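Local coordinates for IMC sub-compartment protein ISP1 (Toxoplasma gondii, PDB 4CHM) that probably serves parasite replication by endodyogeny as a pleckstrin homology-fold protein of an inner membrane complex sub-compartment, at residues S63-L68 / L93-S98; V26-Q31 / I102-D107; R18-G23 / C38-N43. All coordinates share one frame; numbering follows the deposited sequence.

Contact 1. Residues S63-L68 / L93-S98; sequences SDIKAL and LHLLES. With SO4 (sulfate ion), chain F.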
loop_
_atom_site.group_PDB
_atom_site.type_symbol
_atom_site.label_atom_id
_atom_site.label_comp_id
_atom_site.label_asym_id
_atom_site.label_seq_id
_atom_site.Cartn_x
_atom_site.Cartn_y
_atom_site.Cartn_z
ATOM N N SER A 63 -8.616 1.637 10.750
ATOM C CA SER A 63 -9.285 0.606 11.477
ATOM C C SER A 63 -10.098 -0.274 10.521
ATOM O O SER A 63 -10.528 -1.352 10.897
ATOM C CB SER A 63 -10.156 1.208 12.582
ATOM O OG SER A 63 -11.092 2.133 12.045
ATOM N N ASP A 64 -10.220 0.142 9.258
ATOM C CA ASP A 64 -10.871 -0.702 8.248
ATOM C C ASP A 64 -9.877 -1.574 7.475
ATOM O O ASP A 64 -10.252 -2.311 6.575
ATOM C CB ASP A 64 -11.680 0.154 7.270
ATOM C CG ASP A 64 -12.516 -0.681 6.325
ATOM O OD1 ASP A 64 -13.106 -1.674 6.780
ATOM O OD2 ASP A 64 -12.553 -0.376 5.119
ATOM N N ILE A 65 -8.607 -1.443 7.792
ATOM C CA ILE A 65 -7.601 -2.209 7.111
ATOM C C ILE A 65 -7.282 -3.418 7.959
ATOM O O ILE A 65 -6.559 -3.326 8.931
ATOM C CB ILE A 65 -6.331 -1.385 6.833
ATOM C CG1 ILE A 65 -6.659 -0.221 5.891
ATOM C CG2 ILE A 65 -5.263 -2.277 6.185
ATOM C CD1 ILE A 65 -5.678 0.942 5.990
ATOM N N LYS A 66 -7.903 -4.532 7.599
ATOM C CA LYS A 66 -7.853 -5.762 8.344
ATOM C C LYS A 66 -6.473 -6.430 8.195
ATOM O O LYS A 66 -5.974 -7.044 9.131
ATOM C CB LYS A 66 -8.942 -6.686 7.802
ATOM C CG LYS A 66 -9.182 -7.969 8.568
ATOM C CD LYS A 66 -10.219 -8.808 7.816
ATOM C CE LYS A 66 -9.983 -10.305 7.968
ATOM N NZ LYS A 66 -9.864 -10.691 9.401
ATOM N N ALA A 67 -5.863 -6.301 7.023
ATOM C CA ALA A 67 -4.623 -7.050 6.723
ATOM C C ALA A 67 -3.889 -6.405 5.548
ATOM O O ALA A 67 -4.520 -5.824 4.673
ATOM C CB ALA A 67 -4.952 -8.509 6.388
ATOM N N LEU A 68 -2.605 -6.631 5.437
ATOM C CA LEU A 68 -1.902 -6.257 4.257
ATOM C C LEU A 68 -1.417 -7.480 3.541
ATOM O O LEU A 68 -0.728 -8.264 4.092
ATOM C CB LEU A 68 -0.755 -5.306 4.543
ATOM C CG LEU A 68 -1.033 -4.048 5.315
ATOM C CD1 LEU A 68 0.167 -3.642 6.097
ATOM C CD2 LEU A 68 -1.572 -2.924 4.488
ATOM N N LEU A 93 -4.464 -3.583 0.297
ATOM C CA LEU A 93 -5.183 -3.389 1.538
ATOM C C LEU A 93 -6.394 -4.265 1.549
ATOM O O LEU A 93 -7.338 -4.064 0.764
ATOM C CB LEU A 93 -5.630 -1.929 1.696
ATOM C CG LEU A 93 -4.642 -0.832 1.334
ATOM C CD1 LEU A 93 -5.387 0.498 1.374
ATOM C CD2 LEU A 93 -3.446 -0.836 2.288
ATOM N N HIS A 94 -6.392 -5.222 2.449
ATOM C CA HIS A 94 -7.544 -6.060 2.673
ATOM C C HIS A 94 -8.424 -5.341 3.683
ATOM O O HIS A 94 -8.028 -5.122 4.790
ATOM C CB HIS A 94 -7.096 -7.423 3.215
ATOM C CG HIS A 94 -8.192 -8.424 3.325
ATOM N ND1 HIS A 94 -8.140 -9.483 4.188
ATOM C CD2 HIS A 94 -9.368 -8.525 2.681
ATOM C CE1 HIS A 94 -9.241 -10.192 4.078
ATOM N NE2 HIS A 94 -10.000 -9.635 3.165
ATOM N N LEU A 95 -9.624 -4.991 3.272
ATOM C CA LEU A 95 -10.502 -4.157 4.079
ATOM C C LEU A 95 -11.483 -4.942 4.952
ATOM O O LEU A 95 -12.022 -5.904 4.521
ATOM C CB LEU A 95 -11.258 -3.150 3.213
ATOM C CG LEU A 95 -10.426 -2.354 2.226
ATOM C CD1 LEU A 95 -11.238 -1.479 1.306
ATOM C CD2 LEU A 95 -9.362 -1.569 2.939
ATOM N N LEU A 96 -11.650 -4.518 6.192
ATOM C CA LEU A 96 -12.540 -5.183 7.129
ATOM C C LEU A 96 -14.022 -5.185 6.798
ATOM O O LEU A 96 -14.616 -6.219 6.727
ATOM C CB LEU A 96 -12.346 -4.565 8.507
ATOM C CG LEU A 96 -13.050 -5.125 9.745
ATOM C CD1 LEU A 96 -13.107 -6.631 9.755
ATOM C CD2 LEU A 96 -12.389 -4.601 10.998
ATOM N N GLU A 97 -14.593 -4.040 6.477
ATOM C CA GLU A 97 -16.039 -4.004 6.227
ATOM C C GLU A 97 -16.450 -4.799 4.997
ATOM O O GLU A 97 -17.325 -5.651 5.082
ATOM C CB GLU A 97 -16.552 -2.576 6.113
ATOM C CG GLU A 97 -18.066 -2.467 5.943
ATOM C CD GLU A 97 -18.526 -1.016 5.886
ATOM O OE1 GLU A 97 -18.170 -0.232 6.791
ATOM O OE2 GLU A 97 -19.224 -0.656 4.933
ATOM N N SER A 98 -15.821 -4.506 3.857
ATOM C CA SER A 98 -16.203 -5.105 2.591
ATOM C C SER A 98 -15.565 -6.470 2.415
ATOM O O SER A 98 -16.035 -7.268 1.633
ATOM C CB SER A 98 -15.806 -4.189 1.424
ATOM O OG SER A 98 -14.406 -4.237 1.173
HETATM S S SO4 F . -15.396 -2.145 -1.693
HETATM O O1 SO4 F . -15.331 -3.547 -2.191
HETATM O O2 SO4 F . -16.758 -1.852 -1.231
HETATM O O3 SO4 F . -15.042 -1.235 -2.820
HETATM O O4 SO4 F . -14.464 -1.968 -0.537
HETATM O O HOH W 1 -14.254 -1.942 3.547
#

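Contact 2. Residues V26-Q31 / I102-D107; sequences VLVLLQ and IPLRFD. With SO4 (sulfate ion), chain H.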
loop_
_atom_site.group_PDB
_atom_site.type_symbol
_atom_site.label_atom_id
_atom_site.label_comp_id
_atom_site.label_asym_id
_atom_site.label_seq_id
_atom_site.Cartn_x
_atom_site.Cartn_y
_atom_site.Cartn_z
ATOM N N VAL A 26 1.371 6.629 -6.487
ATOM C CA VAL A 26 1.215 5.205 -6.635
ATOM C C VAL A 26 0.230 4.877 -7.719
ATOM O O VAL A 26 -0.458 5.704 -8.164
ATOM C CB VAL A 26 0.707 4.499 -5.361
ATOM C CG1 VAL A 26 1.651 4.574 -4.219
ATOM C CG2 VAL A 26 -0.684 4.893 -4.998
ATOM N N LEU A 27 0.174 3.618 -8.084
ATOM C CA LEU A 27 -0.881 3.088 -8.910
ATOM C C LEU A 27 -1.809 2.193 -8.150
ATOM O O LEU A 27 -1.415 1.479 -7.274
ATOM C CB LEU A 27 -0.339 2.307 -10.081
ATOM C CG LEU A 27 0.700 2.911 -10.972
ATOM C CD1 LEU A 27 1.004 1.949 -12.092
ATOM C CD2 LEU A 27 0.241 4.221 -11.505
ATOM N N VAL A 28 -3.061 2.247 -8.517
ATOM C CA VAL A 28 -3.982 1.248 -8.130
ATOM C C VAL A 28 -4.205 0.302 -9.298
ATOM O O VAL A 28 -4.337 0.713 -10.414
ATOM C CB VAL A 28 -5.280 1.876 -7.634
ATOM C CG1 VAL A 28 -6.368 0.868 -7.496
ATOM C CG2 VAL A 28 -5.047 2.639 -6.351
ATOM N N LEU A 29 -4.204 -0.977 -9.021
ATOM C CA LEU A 29 -4.418 -1.979 -10.064
ATOM C C LEU A 29 -5.860 -2.553 -10.022
ATOM O O LEU A 29 -6.289 -3.167 -9.024
ATOM C CB LEU A 29 -3.347 -3.081 -9.994
ATOM C CG LEU A 29 -1.876 -2.602 -9.844
ATOM C CD1 LEU A 29 -0.938 -3.705 -9.370
ATOM C CD2 LEU A 29 -1.332 -1.931 -11.124
ATOM N N LEU A 30 -6.643 -2.236 -11.052
ATOM C CA LEU A 30 -8.060 -2.560 -11.036
ATOM C C LEU A 30 -8.270 -4.038 -11.414
ATOM O O LEU A 30 -7.380 -4.686 -12.010
ATOM C CB LEU A 30 -8.876 -1.604 -11.944
ATOM C CG LEU A 30 -8.854 -0.109 -11.544
ATOM C CD1 LEU A 30 -9.684 0.737 -12.499
ATOM C CD2 LEU A 30 -9.363 0.103 -10.131
ATOM N N GLN A 31 -9.422 -4.577 -11.033
ATOM C CA GLN A 31 -9.713 -5.993 -11.236
ATOM C C GLN A 31 -9.662 -6.376 -12.736
ATOM O O GLN A 31 -9.192 -7.461 -13.099
ATOM C CB GLN A 31 -11.073 -6.341 -10.627
ATOM C CG GLN A 31 -11.481 -7.785 -10.875
ATOM C CD GLN A 31 -12.829 -8.147 -10.295
ATOM O OE1 GLN A 31 -13.432 -7.342 -9.593
ATOM N NE2 GLN A 31 -13.325 -9.340 -10.601
ATOM N N ILE A 102 -7.692 -3.590 -2.062
ATOM C CA ILE A 102 -7.211 -2.569 -2.974
ATOM C C ILE A 102 -5.726 -2.736 -3.204
ATOM O O ILE A 102 -4.920 -2.456 -2.310
ATOM C CB ILE A 102 -7.494 -1.161 -2.435
ATOM C CG1 ILE A 102 -9.022 -0.943 -2.273
ATOM C CG2 ILE A 102 -6.908 -0.110 -3.386
ATOM C CD1 ILE A 102 -9.391 0.415 -1.669
ATOM N N PRO A 103 -5.341 -3.120 -4.427
ATOM C CA PRO A 103 -3.901 -3.319 -4.649
ATOM C C PRO A 103 -3.176 -2.050 -5.066
ATOM O O PRO A 103 -3.543 -1.422 -6.051
ATOM C CB PRO A 103 -3.866 -4.370 -5.781
ATOM C CG PRO A 103 -5.299 -4.917 -5.856
ATOM C CD PRO A 103 -6.138 -3.733 -5.503
ATOM N N LEU A 104 -2.142 -1.690 -4.301
ATOM C CA LEU A 104 -1.352 -0.476 -4.540
ATOM C C LEU A 104 -0.010 -0.916 -5.042
ATOM O O LEU A 104 0.654 -1.782 -4.424
ATOM C CB LEU A 104 -1.107 0.283 -3.243
ATOM C CG LEU A 104 -2.320 0.705 -2.420
ATOM C CD1 LEU A 104 -1.861 1.286 -1.107
ATOM C CD2 LEU A 104 -3.148 1.695 -3.186
ATOM N N ARG A 105 0.434 -0.330 -6.136
ATOM C CA ARG A 105 1.803 -0.630 -6.623
ATOM C C ARG A 105 2.730 0.571 -6.370
ATOM O O ARG A 105 2.443 1.676 -6.817
ATOM C CB ARG A 105 1.796 -0.961 -8.116
ATOM C CG ARG A 105 3.214 -1.275 -8.631
ATOM C CD ARG A 105 3.211 -1.526 -10.117
ATOM N NE ARG A 105 2.571 -2.802 -10.481
ATOM C CZ ARG A 105 2.262 -3.133 -11.742
ATOM N NH1 ARG A 105 2.466 -2.246 -12.719
ATOM N NH2 ARG A 105 1.680 -4.304 -12.024
ATOM N N PHE A 106 3.787 0.351 -5.590
ATOM C CA PHE A 106 4.737 1.395 -5.265
ATOM C C PHE A 106 5.809 1.472 -6.343
ATOM O O PHE A 106 5.851 0.632 -7.225
ATOM C CB PHE A 106 5.362 1.133 -3.873
ATOM C CG PHE A 106 4.387 1.290 -2.748
ATOM C CD1 PHE A 106 3.512 0.246 -2.426
ATOM C CD2 PHE A 106 4.208 2.539 -2.130
ATOM C CE1 PHE A 106 2.521 0.433 -1.469
ATOM C CE2 PHE A 106 3.233 2.722 -1.180
ATOM C CZ PHE A 106 2.383 1.669 -0.844
ATOM N N ASP A 107 6.743 2.401 -6.184
ATOM C CA ASP A 107 7.822 2.608 -7.157
ATOM C C ASP A 107 8.824 1.450 -7.257
ATOM O O ASP A 107 9.535 1.331 -8.233
ATOM C CB ASP A 107 8.565 3.902 -6.836
ATOM C CG ASP A 107 7.731 5.129 -7.124
ATOM O OD1 ASP A 107 6.510 4.979 -7.364
ATOM O OD2 ASP A 107 8.285 6.246 -7.133
HETATM S S SO4 H . 2.706 -4.202 -15.704
HETATM O O1 SO4 H . 4.188 -4.280 -15.420
HETATM O O2 SO4 H . 1.918 -5.254 -14.931
HETATM O O3 SO4 H . 2.453 -4.371 -17.172
HETATM O O4 SO4 H . 2.141 -2.846 -15.391
#

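Contact 3. Residues R18-G23 / C38-N43; sequences RRLLAG and CILHYN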
loop_
_atom_site.group_PDB
_atom_site.type_symbol
_atom_site.label_atom_id
_atom_site.label_comp_id
_atom_site.label_asym_id
_atom_site.label_seq_id
_atom_site.Cartn_x
_atom_site.Cartn_y
_atom_site.Cartn_z
ATOM N N ARG A 18 7.405 10.307 5.930
ATOM C CA ARG A 18 7.387 11.687 5.492
ATOM C C ARG A 18 6.700 11.839 4.124
ATOM O O ARG A 18 5.875 12.727 3.942
ATOM C CB ARG A 18 8.794 12.263 5.445
ATOM C CG ARG A 18 8.810 13.734 5.035
ATOM C CD ARG A 18 10.197 14.205 4.625
ATOM N NE ARG A 18 10.360 14.167 3.171
ATOM C CZ ARG A 18 11.068 13.250 2.525
ATOM N NH1 ARG A 18 11.698 12.304 3.208
ATOM N NH2 ARG A 18 11.159 13.288 1.198
ATOM N N ARG A 19 7.002 10.968 3.189
ATOM C CA ARG A 19 6.389 11.066 1.884
ATOM C C ARG A 19 4.884 10.760 1.904
ATOM O O ARG A 19 4.130 11.403 1.243
ATOM C CB ARG A 19 7.123 10.238 0.865
ATOM C CG ARG A 19 8.483 10.779 0.495
ATOM C CD ARG A 19 9.161 9.879 -0.490
ATOM N NE ARG A 19 9.765 8.758 0.154
ATOM C CZ ARG A 19 9.584 7.496 -0.170
ATOM N NH1 ARG A 19 8.811 7.187 -1.155
ATOM N NH2 ARG A 19 10.202 6.559 0.497
ATOM N N LEU A 20 4.479 9.809 2.717
ATOM C CA LEU A 20 3.060 9.490 2.895
ATOM C C LEU A 20 2.278 10.663 3.456
ATOM O O LEU A 20 1.127 10.901 3.059
ATOM C CB LEU A 20 2.892 8.266 3.807
ATOM C CG LEU A 20 1.585 7.486 3.837
ATOM C CD1 LEU A 20 1.072 7.163 2.425
ATOM C CD2 LEU A 20 1.710 6.209 4.676
ATOM N N LEU A 21 2.898 11.424 4.351
ATOM C CA LEU A 21 2.231 12.575 4.938
ATOM C C LEU A 21 2.116 13.700 3.937
ATOM O O LEU A 21 1.182 14.496 4.000
ATOM C CB LEU A 21 2.984 13.081 6.185
ATOM C CG LEU A 21 3.061 12.144 7.386
ATOM C CD1 LEU A 21 3.958 12.748 8.450
ATOM C CD2 LEU A 21 1.664 11.860 7.948
ATOM N N ALA A 22 3.095 13.801 3.046
ATOM C CA ALA A 22 3.119 14.852 2.039
ATOM C C ALA A 22 2.295 14.409 0.805
ATOM O O ALA A 22 2.000 15.212 -0.099
ATOM C CB ALA A 22 4.567 15.148 1.639
ATOM N N GLY A 23 1.891 13.140 0.802
ATOM C CA GLY A 23 1.237 12.562 -0.364
ATOM C C GLY A 23 2.266 11.998 -1.318
ATOM O O GLY A 23 3.321 12.579 -1.478
ATOM N N CYS A 38 -2.548 7.536 -9.060
ATOM C CA CYS A 38 -3.143 8.062 -7.869
ATOM C C CYS A 38 -2.165 8.744 -6.916
ATOM O O CYS A 38 -0.992 8.550 -6.998
ATOM C CB CYS A 38 -3.847 6.941 -7.121
ATOM S SG CYS A 38 -5.097 6.002 -7.972
ATOM N N ILE A 39 -2.693 9.513 -5.986
ATOM C CA ILE A 39 -1.939 9.979 -4.840
ATOM C C ILE A 39 -2.419 9.311 -3.573
ATOM O O ILE A 39 -3.625 9.305 -3.269
ATOM C CB ILE A 39 -2.088 11.506 -4.685
ATOM C CG1 ILE A 39 -1.562 12.230 -5.957
ATOM C CG2 ILE A 39 -1.479 12.012 -3.370
ATOM C CD1 ILE A 39 -0.071 12.111 -6.165
ATOM N N LEU A 40 -1.465 8.726 -2.855
ATOM C CA LEU A 40 -1.690 8.077 -1.588
ATOM C C LEU A 40 -1.226 8.991 -0.488
ATOM O O LEU A 40 -0.100 9.515 -0.526
ATOM C CB LEU A 40 -0.909 6.761 -1.505
ATOM C CG LEU A 40 -1.027 5.909 -0.243
ATOM C CD1 LEU A 40 -2.449 5.341 -0.062
ATOM C CD2 LEU A 40 0.022 4.779 -0.254
ATOM N N HIS A 41 -2.065 9.145 0.523
ATOM C CA HIS A 41 -1.800 10.083 1.590
ATOM C C HIS A 41 -2.199 9.495 2.908
ATOM O O HIS A 41 -3.117 8.691 2.978
ATOM C CB HIS A 41 -2.552 11.395 1.349
ATOM C CG HIS A 41 -2.343 12.426 2.428
ATOM N ND1 HIS A 41 -3.254 12.665 3.386
ATOM C CD2 HIS A 41 -1.311 13.360 2.631
ATOM C CE1 HIS A 41 -2.821 13.682 4.192
ATOM N NE2 HIS A 41 -1.648 14.106 3.728
ATOM N N TYR A 42 -1.487 9.858 3.963
ATOM C CA TYR A 42 -1.934 9.517 5.326
ATOM C C TYR A 42 -2.340 10.749 6.067
ATOM O O TYR A 42 -1.570 11.711 6.132
ATOM C CB TYR A 42 -0.829 8.833 6.126
ATOM C CG TYR A 42 -1.328 8.333 7.480
ATOM C CD1 TYR A 42 -2.368 7.405 7.552
ATOM C CD2 TYR A 42 -0.832 8.854 8.669
ATOM C CE1 TYR A 42 -2.847 6.959 8.766
ATOM C CE2 TYR A 42 -1.306 8.410 9.898
ATOM C CZ TYR A 42 -2.311 7.465 9.937
ATOM O OH TYR A 42 -2.805 7.014 11.146
ATOM N N ASN A 43 -3.541 10.700 6.659
ATOM C CA ASN A 43 -4.080 11.774 7.507
ATOM C C ASN A 43 -4.033 11.359 8.982
ATOM O O ASN A 43 -4.879 10.598 9.440
ATOM C CB ASN A 43 -5.536 12.084 7.088
ATOM C CG ASN A 43 -6.111 13.294 7.815
ATOM O OD1 ASN A 43 -6.288 13.279 9.026
ATOM N ND2 ASN A 43 -6.388 14.350 7.071
#

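Contact 1. Residues S63-L68 / L93-S98
The carbonyl oxygen of His94 takes two successive amides of the facing strand. Lys66 N lies 2.9 Å from His94 O, nearly along the C=O axis, although the bond is bent at the hydrogen (133°), and Ala67 N adds a weak bond to the same oxygen. In return His94 N donates to Ala67 O at 3.0 Å. Two residues set against one is a classic beta bulge, and it moves the antiparallel pairing by one residue between Ile65-Leu95 and Ala67-His94. Within this pleckstrin homology fold, strand 65-69 is outermost in the chain's sheet. Ahead of the bulge, Asp64 makes the remaining polar links. Its O receives Leu96 N at 2.6 Å, the donor standing above the carbonyl plane, and also meets Leu95 CA in a CA-H...O contact. Asp64 CG lies anti to the backbone N (chi1 -172°); from there OD1 accepts Glu97 N at 2.8 Å, just past the strand end, while OD2 takes a hydrogen bond from a water that in turn accepts Ser98 N. Ser98 OG donates to a sulfate ion, also bound by Arg58 and Asn100. Ala67 CB sits at the edge of the His94 ring, and the Lys66 and His94 side chains lie side by side, Lys66 CE 4.0 Å from His94 CE1. On the Ile65 and Leu95 face, Leu68 CD2 meets Leu93 CD2 at 3.6 Å, with Leu119 on Leu68 and Phe115 on Leu93.

Contact 2. Residues V26-Q31 / I102-D107
The first and last strands of the pleckstrin homology fold meet here: 24-29 and 101-105 run antiparallel in the middle of the strand order, joining the two halves of the sheet. Leu27 and Arg105 form the hydrogen-bonded pair, Leu27 N donating to Arg105 O and Arg105 N answering to Leu27 O at 2.8 Å. Leu29 N continues the ladder to Pro103 O, an oxygen that also takes a CA-H...O contact from Val28. On the buried face Val28 CG2 meets Leu104 CD2 at 3.8 Å where the two side chains cross obliquely, and both touch Ile51 of strand 48-53. Nearby, Val26 CG1 makes an off-centre CH-pi contact with Phe106, 4.3 Å from the ring centroid. On the other face Leu29 and Arg105 cross at about a right angle, and the arginine chain bends at chi3 (-71°), which sets NE. Asp87 forms a salt bridge with Arg105 NE, and Asn83 O accepts from NH2. A sulfate, probably from the crystallisation liquor, is gripped twice, by Arg105 NH1 to sulfate O4 at 2.8 Å and Arg105 NH2 to sulfate O2 at 3.1 Å, while Leu29 CD2 rests 3.8 Å above the guanidinium plane, over its centre.

Contact 3. Residues R18-G23 / C38-N43
Leu20 O and Tyr42 N make the one firm backbone bond between the end of helix 10-22 and strand 35-43, at 3.0 Å. The amide approaches from well above the carbonyl plane, 49° out of it, and the same oxygen also takes a CA-H...O contact from His41 CA and a weak bond from Gly23 N within its own segment. A carbonyl at the last turn of the helix thus serves helix and strand together. Beside it, His41 NE2 stands 2.9 Å from Leu21 O, which lies near the plane of the ring, and Gly23 N is also at the ring edge.

Apolar contacts flank this patch. Leu20 places CG anti to the backbone N (chi1 -162°), from where CG touches Tyr42 CB and CD1 reaches Leu40 CG, each at 3.6 Å. Leu21 CD2 comes to the edge of the Tyr42 ring, 4.0 Å from Tyr42 CD2, the two side chains lying side by side. Gly23 leaves the helix with positive phi (88°), backbone angles that suit a residue without a side chain, and its CA approaches Leu40 O at 3.3 Å, with Ile39 CG2 close by.

Farther out, Phe115 of helix 109-125 packs on both Leu20 and Leu40, and Leu122 lies on Tyr42. Arg19, bridged to Asp111, ties the two helices by charge, while the Cys38-Cys53 disulfide links this strand to its neighbour 48-53. The N-terminal helix, ended by a glycine and crossing the strand at nearly a right angle, is thereby laid on the pleckstrin homology sheet, in contact with the C-terminal helix characteristic of that fold.

From the N terminus, helix 10-22 leads into strand 24-29, which turns back as strand 35-43; contact 3 closes this short loop by setting the helix end on the second strand. Contact 2 has already opened at 26-31, so contacts 3 and 2 cross, and they touch where strands 24-29 and 35-43 pair. The chain then runs through strands 48-53 and 56-61 to 63-68, and contact 1 closes at 93-98, wholly within the span of contact 2 and in series after contact 3. Strand 101-105 finally returns to 26-31, pairing also with 90-95, which brings contacts 1 and 2 together in one sheet.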